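Long-range contacts in galactokinase (Bifidobacterium longum subsp. infantis ATCC 15697 = JCM 1222 = DSM 20088, PDB 6TEQ), which probably phosphorylates galactose with ATP, as a GHMP-family galactokinase, and binds 2-deoxy-2-fluoro-galactose in its sugar pocket: residues P38-I44 / L56-H62; G45-D49 / T187-D191. One frame throughout, in Å; residues are numbered along the deposited sequence.

Contact 1 (P38-I44 / L56-H62); sequences PGRVNLI and LPIALPH
Val41 and Ile58 form a hydrogen-bonded antiparallel pair, flanked by the non-hydrogen-bonded pairs Arg40/Ala59 and Asn42/Pro57, and the short strand axes run 4.4 Å apart at 146°. Leu60 N donates to Gly39 O at 2.9 Å, and Gly39 N reaches His62 O beyond the corner at Pro61; at the other end, Leu43 N bonds to Leu56 O (2.8 Å). Asn42 reinforces this end. With CG anti to the backbone N (chi1 -162°), its amide turns OD1 onto Leu56 N at 3.2 Å, the donor lying in the carbonyl plane, while ND2 serves Glu46 and Gly45. Val41 and Ile58 lie side by side, pointing the same way, but their closeness is doubtful because Val41 is modelled in two conformers. Leu43 crosses Ile58 at about a right angle, its CD1 4.0 Å from Ile58 CG2. Pro38 CG rests on Ala59 CB at 3.6 Å. The hairpin, part of the galactose-binding signature, presents the sugar-binding Arg40, whose NE forms a salt bridge with Asp191. Helix 190-197 packs on the face of Arg40, Asn42 and Pro57; strand 202-207 continues the sheet beside strand 54-70, its Ala203 touching Leu43, Leu56 and Ile58, and helix 294-318 covers Ile44.

Contact 2 (G45-D49 / T187-D191); sequences GEHTD and TGGLD. With GAF (2-deoxy-2-fluoro-alpha-D-galactopyranose), chain M.
Asp49 and Leu190 meet through a backbone-to-carboxylate hydrogen bond: Leu190 N donates to Asp49 OD2 at 2.9 Å with an N-H...O angle of 157°, and OD2 receives it on its anti lone pair, away from the other carboxylate oxygen. The same OD2 lies 2.6 Å from O3 of the bound 2-deoxy-2-fluoro-alpha-D-galactopyranose, while Asp49 OD1 approaches O4 of the sugar at 2.7 Å, and the carboxylate thus faces two adjacent hydroxyls. Its CG stands between the backbone N and the carbonyl carbon (chi1 62°), which swings the carboxylate toward the sugar, with OD2 also reaching Leu190 N. Gly188 N adds a weak bond to O3, and Thr187 OG1 bonds to Gly188 O. At the other end of the sugar, His47 N points almost straight at O6 (2.9 Å, 176°); Glu46 OE1 comes very close to the same oxygen, in a geometry that does not settle the interaction. The imidazole of His47 lays one face over C6, which sits 3.9 Å above the ring centre. Thr187 OG1 and Asp191 OD2 approach the fluorine F2, each at 3.2 Å. Tyr248 OH also bonds to the sugar, and the beta anomer is modelled in the same pocket.

Farther out, Asn42 and Arg363 bind the carboxylate of Glu46, Tyr50 and Gly367 bond to the His47 ring, and Arg40 holds Asp191. The loop of residues 45-49, leading from strand 33-42 toward strand 54-70, meets the start of helix 190-197 through Asp49 and Leu190, beside the sugar, with helix 294-318 packed on Thr48.

How the contacts relate
From the N terminus the chain runs through strand 33-42 and its continuation, the first half of contact 1, and passes directly into the loop 45-49 of contact 2. Contact 1 closes a short loop when strand 54-70 returns, whereas contact 2 must wait for residues 187-191, some 138 residues on; the two closures therefore cross, one segment of contact 2 lying within the hairpin loop. The contacts also touch, through the salt bridge from Arg40 NE to Asp191 OD1. Together they tie the hairpin of the large mixed sheet, its 45-49 loop and the start of helix 190-197 around the sugar.

Contact 1 (P38-I44 / L56-H62)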
loop_
_atom_site.group_PDB
_atom_site.type_symbol
_atom_site.label_atom_id
_atom_site.label_comp_id
_atom_site.label_asym_id
_atom_site.label_seq_id
_atom_site.Cartn_x
_atom_site.Cartn_y
_atom_site.Cartn_z
ATOM N N PRO A 38 1.540 -9.061 3.551
ATOM C CA PRO A 38 2.688 -8.235 3.198
ATOM C C PRO A 38 2.364 -6.750 3.116
ATOM O O PRO A 38 1.249 -6.293 2.882
ATOM C CB PRO A 38 3.106 -8.793 1.844
ATOM C CG PRO A 38 1.748 -9.143 1.206
ATOM C CD PRO A 38 1.000 -9.776 2.370
ATOM N N GLY A 39 3.430 -5.968 3.254
ATOM C CA GLY A 39 3.414 -4.586 2.779
ATOM C C GLY A 39 3.542 -4.580 1.266
ATOM O O GLY A 39 3.551 -5.645 0.656
ATOM N N ARG A 40 3.601 -3.386 0.675
ATOM C CA ARG A 40 3.536 -3.287 -0.781
ATOM C C ARG A 40 4.356 -2.116 -1.261
ATOM O O ARG A 40 4.474 -1.080 -0.544
ATOM C CB ARG A 40 2.075 -3.163 -1.229
ATOM C CG ARG A 40 1.365 -1.884 -0.840
ATOM C CD ARG A 40 1.458 -0.816 -1.885
ATOM N NE ARG A 40 0.923 0.458 -1.398
ATOM C CZ ARG A 40 1.589 1.384 -0.742
ATOM N NH1 ARG A 40 0.945 2.475 -0.334
ATOM N NH2 ARG A 40 2.906 1.318 -0.588
ATOM N N VAL A 41 4.771 -2.198 -2.523
ATOM C CA VAL A 41 5.195 -0.989 -3.271
ATOM C C VAL A 41 4.342 -0.855 -4.532
ATOM O O VAL A 41 4.224 -1.788 -5.328
ATOM C CB VAL A 41 6.697 -0.990 -3.592
ATOM C CG1 VAL A 41 7.533 -0.532 -2.432
ATOM C CG2 VAL A 41 7.182 -2.362 -3.960
ATOM N N ASN A 42 3.824 0.342 -4.720
ATOM C CA ASN A 42 3.080 0.665 -5.940
ATOM C C ASN A 42 4.119 1.000 -6.999
ATOM O O ASN A 42 4.836 1.975 -6.864
ATOM C CB ASN A 42 2.049 1.751 -5.716
ATOM C CG ASN A 42 1.032 1.759 -6.823
ATOM O OD1 ASN A 42 0.876 0.764 -7.526
ATOM N ND2 ASN A 42 0.402 2.908 -6.969
ATOM N N LEU A 43 4.181 0.211 -8.050
ATOM C CA LEU A 43 5.189 0.495 -9.077
ATOM C C LEU A 43 4.815 1.809 -9.760
ATOM O O LEU A 43 5.709 2.598 -10.082
ATOM C CB LEU A 43 5.309 -0.646 -10.070
ATOM C CG LEU A 43 5.756 -1.991 -9.531
ATOM C CD1 LEU A 43 5.658 -3.003 -10.630
ATOM C CD2 LEU A 43 7.166 -1.936 -8.950
ATOM N N ILE A 44 3.540 1.957 -10.109
ATOM C CA ILE A 44 3.035 3.165 -10.795
ATOM C C ILE A 44 1.523 3.112 -10.731
ATOM O O ILE A 44 0.960 2.069 -10.448
ATOM C CB ILE A 44 3.600 3.140 -12.254
ATOM C CG1 ILE A 44 3.482 4.491 -12.914
ATOM C CG2 ILE A 44 3.023 2.046 -13.117
ATOM C CD1 ILE A 44 4.307 4.641 -14.186
ATOM N N LEU A 56 -0.582 -0.515 -10.126
ATOM C CA LEU A 56 0.330 -1.641 -10.386
ATOM C C LEU A 56 1.228 -1.914 -9.199
ATOM O O LEU A 56 2.436 -1.670 -9.283
ATOM C CB LEU A 56 1.107 -1.345 -11.668
ATOM C CG LEU A 56 1.824 -2.544 -12.262
ATOM C CD1 LEU A 56 0.827 -3.581 -12.795
ATOM C CD2 LEU A 56 2.744 -2.093 -13.368
ATOM N N PRO A 57 0.648 -2.442 -8.097
ATOM C CA PRO A 57 1.495 -2.800 -6.961
ATOM C C PRO A 57 2.065 -4.213 -7.037
ATOM O O PRO A 57 1.616 -5.054 -7.778
ATOM C CB PRO A 57 0.513 -2.720 -5.783
ATOM C CG PRO A 57 -0.839 -3.128 -6.382
ATOM C CD PRO A 57 -0.817 -2.461 -7.783
ATOM N N ILE A 58 3.150 -4.356 -6.274
ATOM C CA ILE A 58 3.722 -5.669 -5.888
ATOM C C ILE A 58 3.639 -5.777 -4.384
ATOM O O ILE A 58 3.665 -4.730 -3.667
ATOM C CB ILE A 58 5.157 -5.844 -6.390
ATOM C CG1 ILE A 58 6.105 -4.797 -5.823
ATOM C CG2 ILE A 58 5.166 -5.865 -7.902
ATOM C CD1 ILE A 58 7.548 -5.107 -5.992
ATOM N N ALA A 59 3.584 -7.008 -3.929
ATOM C CA ALA A 59 3.663 -7.286 -2.489
ATOM C C ALA A 59 5.143 -7.412 -2.147
ATOM O O ALA A 59 5.910 -8.138 -2.855
ATOM C CB ALA A 59 2.930 -8.544 -2.161
ATOM N N LEU A 60 5.572 -6.771 -1.074
ATOM C CA LEU A 60 6.938 -6.963 -0.566
ATOM C C LEU A 60 7.090 -8.323 0.121
ATOM O O LEU A 60 6.129 -8.928 0.589
ATOM C CB LEU A 60 7.279 -5.831 0.387
ATOM C CG LEU A 60 7.515 -4.472 -0.238
ATOM C CD1 LEU A 60 7.580 -3.470 0.884
ATOM C CD2 LEU A 60 8.818 -4.468 -1.018
ATOM N N PRO A 61 8.332 -8.812 0.302
ATOM C CA PRO A 61 8.516 -9.988 1.127
ATOM C C PRO A 61 8.276 -9.689 2.615
ATOM O O PRO A 61 8.051 -10.594 3.402
ATOM C CB PRO A 61 9.976 -10.294 0.922
ATOM C CG PRO A 61 10.644 -9.047 0.423
ATOM C CD PRO A 61 9.568 -8.319 -0.324
ATOM N N HIS A 62 8.332 -8.422 2.967
ATOM C CA HIS A 62 8.169 -7.912 4.348
ATOM C C HIS A 62 6.699 -8.070 4.721
ATOM O O HIS A 62 5.815 -7.547 3.999
ATOM C CB HIS A 62 8.539 -6.439 4.452
ATOM C CG HIS A 62 9.963 -6.205 4.103
ATOM N ND1 HIS A 62 10.387 -6.301 2.791
ATOM C CD2 HIS A 62 11.047 -5.932 4.866
ATOM C CE1 HIS A 62 11.707 -6.121 2.763
ATOM N NE2 HIS A 62 12.124 -5.850 4.021
#

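Contact 2 (G45-D49 / T187-D191)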
loop_
_atom_site.group_PDB
_atom_site.type_symbol
_atom_site.label_atom_id
_atom_site.label_comp_id
_atom_site.label_asym_id
_atom_site.label_seq_id
_atom_site.Cartn_x
_atom_site.Cartn_y
_atom_site.Cartn_z
ATOM N N GLY A 45 0.925 4.270 -10.906
ATOM C CA GLY A 45 -0.523 4.457 -10.774
ATOM C C GLY A 45 -0.832 4.950 -9.393
ATOM O O GLY A 45 -1.493 4.274 -8.621
ATOM N N GLU A 46 -0.343 6.126 -9.115
ATOM C CA GLU A 46 -0.373 6.730 -7.800
ATOM C C GLU A 46 -1.436 7.815 -7.760
ATOM O O GLU A 46 -1.634 8.599 -8.703
ATOM C CB GLU A 46 0.985 7.333 -7.465
ATOM C CG GLU A 46 1.328 7.256 -5.996
ATOM C CD GLU A 46 1.678 5.812 -5.602
ATOM O OE1 GLU A 46 0.764 5.103 -5.067
ATOM O OE2 GLU A 46 2.836 5.351 -5.883
ATOM N N HIS A 47 -2.197 7.741 -6.690
ATOM C CA HIS A 47 -3.313 8.638 -6.471
ATOM C C HIS A 47 -4.384 8.441 -7.538
ATOM O O HIS A 47 -5.087 9.415 -7.879
ATOM C CB HIS A 47 -2.831 10.019 -6.252
ATOM C CG HIS A 47 -2.285 10.280 -4.911
ATOM N ND1 HIS A 47 -3.082 10.474 -3.791
ATOM C CD2 HIS A 47 -0.986 10.308 -4.467
ATOM C CE1 HIS A 47 -2.266 10.619 -2.760
ATOM N NE2 HIS A 47 -1.026 10.520 -3.133
ATOM N N THR A 48 -4.539 7.221 -7.994
ATOM C CA THR A 48 -5.538 6.851 -8.987
ATOM C C THR A 48 -6.574 5.900 -8.401
ATOM O O THR A 48 -7.669 5.827 -8.942
ATOM C CB THR A 48 -4.861 6.158 -10.171
ATOM O OG1 THR A 48 -4.104 5.035 -9.734
ATOM C CG2 THR A 48 -3.940 7.073 -10.932
ATOM N N ASP A 49 -6.258 5.171 -7.337
ATOM C CA ASP A 49 -7.217 4.174 -6.819
ATOM C C ASP A 49 -8.582 4.781 -6.468
ATOM O O ASP A 49 -9.627 4.219 -6.893
ATOM C CB ASP A 49 -6.614 3.346 -5.720
ATOM C CG ASP A 49 -6.165 4.015 -4.443
ATOM O OD1 ASP A 49 -6.002 5.229 -4.461
ATOM O OD2 ASP A 49 -6.028 3.268 -3.434
ATOM N N THR A 187 -8.245 6.093 3.190
ATOM C CA THR A 187 -7.507 5.107 2.362
ATOM C C THR A 187 -8.374 4.645 1.179
ATOM O O THR A 187 -9.637 4.493 1.291
ATOM C CB THR A 187 -7.026 3.903 3.174
ATOM O OG1 THR A 187 -6.253 3.043 2.336
ATOM C CG2 THR A 187 -8.197 3.151 3.748
ATOM N N GLY A 188 -7.725 4.550 0.023
ATOM C CA GLY A 188 -8.327 3.882 -1.117
ATOM C C GLY A 188 -8.049 2.410 -0.875
ATOM O O GLY A 188 -7.819 2.018 0.256
ATOM N N GLY A 189 -8.203 1.621 -1.885
ATOM C CA GLY A 189 -8.045 0.188 -1.721
ATOM C C GLY A 189 -6.820 -0.392 -2.295
ATOM O O GLY A 189 -6.736 -1.633 -2.321
ATOM N N LEU A 190 -5.923 0.430 -2.857
ATOM C CA LEU A 190 -4.641 0.012 -3.472
ATOM C C LEU A 190 -3.947 -1.028 -2.584
ATOM O O LEU A 190 -3.534 -2.130 -3.055
ATOM C CB LEU A 190 -3.758 1.266 -3.601
ATOM C CG LEU A 190 -2.358 1.112 -4.202
ATOM C CD1 LEU A 190 -1.576 2.420 -4.078
ATOM C CD2 LEU A 190 -1.598 -0.004 -3.537
ATOM N N ASP A 191 -3.760 -0.657 -1.327
ATOM C CA ASP A 191 -2.817 -1.336 -0.458
ATOM C C ASP A 191 -3.373 -2.702 -0.061
ATOM O O ASP A 191 -2.601 -3.717 0.028
ATOM C CB ASP A 191 -2.515 -0.530 0.792
ATOM C CG ASP A 191 -2.012 0.878 0.596
ATOM O OD1 ASP A 191 -1.660 1.210 -0.563
ATOM O OD2 ASP A 191 -1.841 1.508 1.654
HETATM C C1 GAF M . -2.042 5.760 0.167
HETATM C C2 GAF M . -3.397 5.084 0.192
HETATM F F2 GAF M . -3.458 4.270 1.273
HETATM C C3 GAF M . -3.656 4.286 -1.068
HETATM O O3 GAF M . -4.998 3.915 -1.113
HETATM C C4 GAF M . -3.371 5.138 -2.341
HETATM O O4 GAF M . -4.323 6.173 -2.552
HETATM C C5 GAF M . -1.999 5.710 -2.237
HETATM O O5 GAF M . -1.889 6.481 -1.064
HETATM C C6 GAF M . -1.616 6.581 -3.415
HETATM O O6 GAF M . -1.590 5.832 -4.630
HETATM O O1 GAF M . -1.129 4.685 0.297
#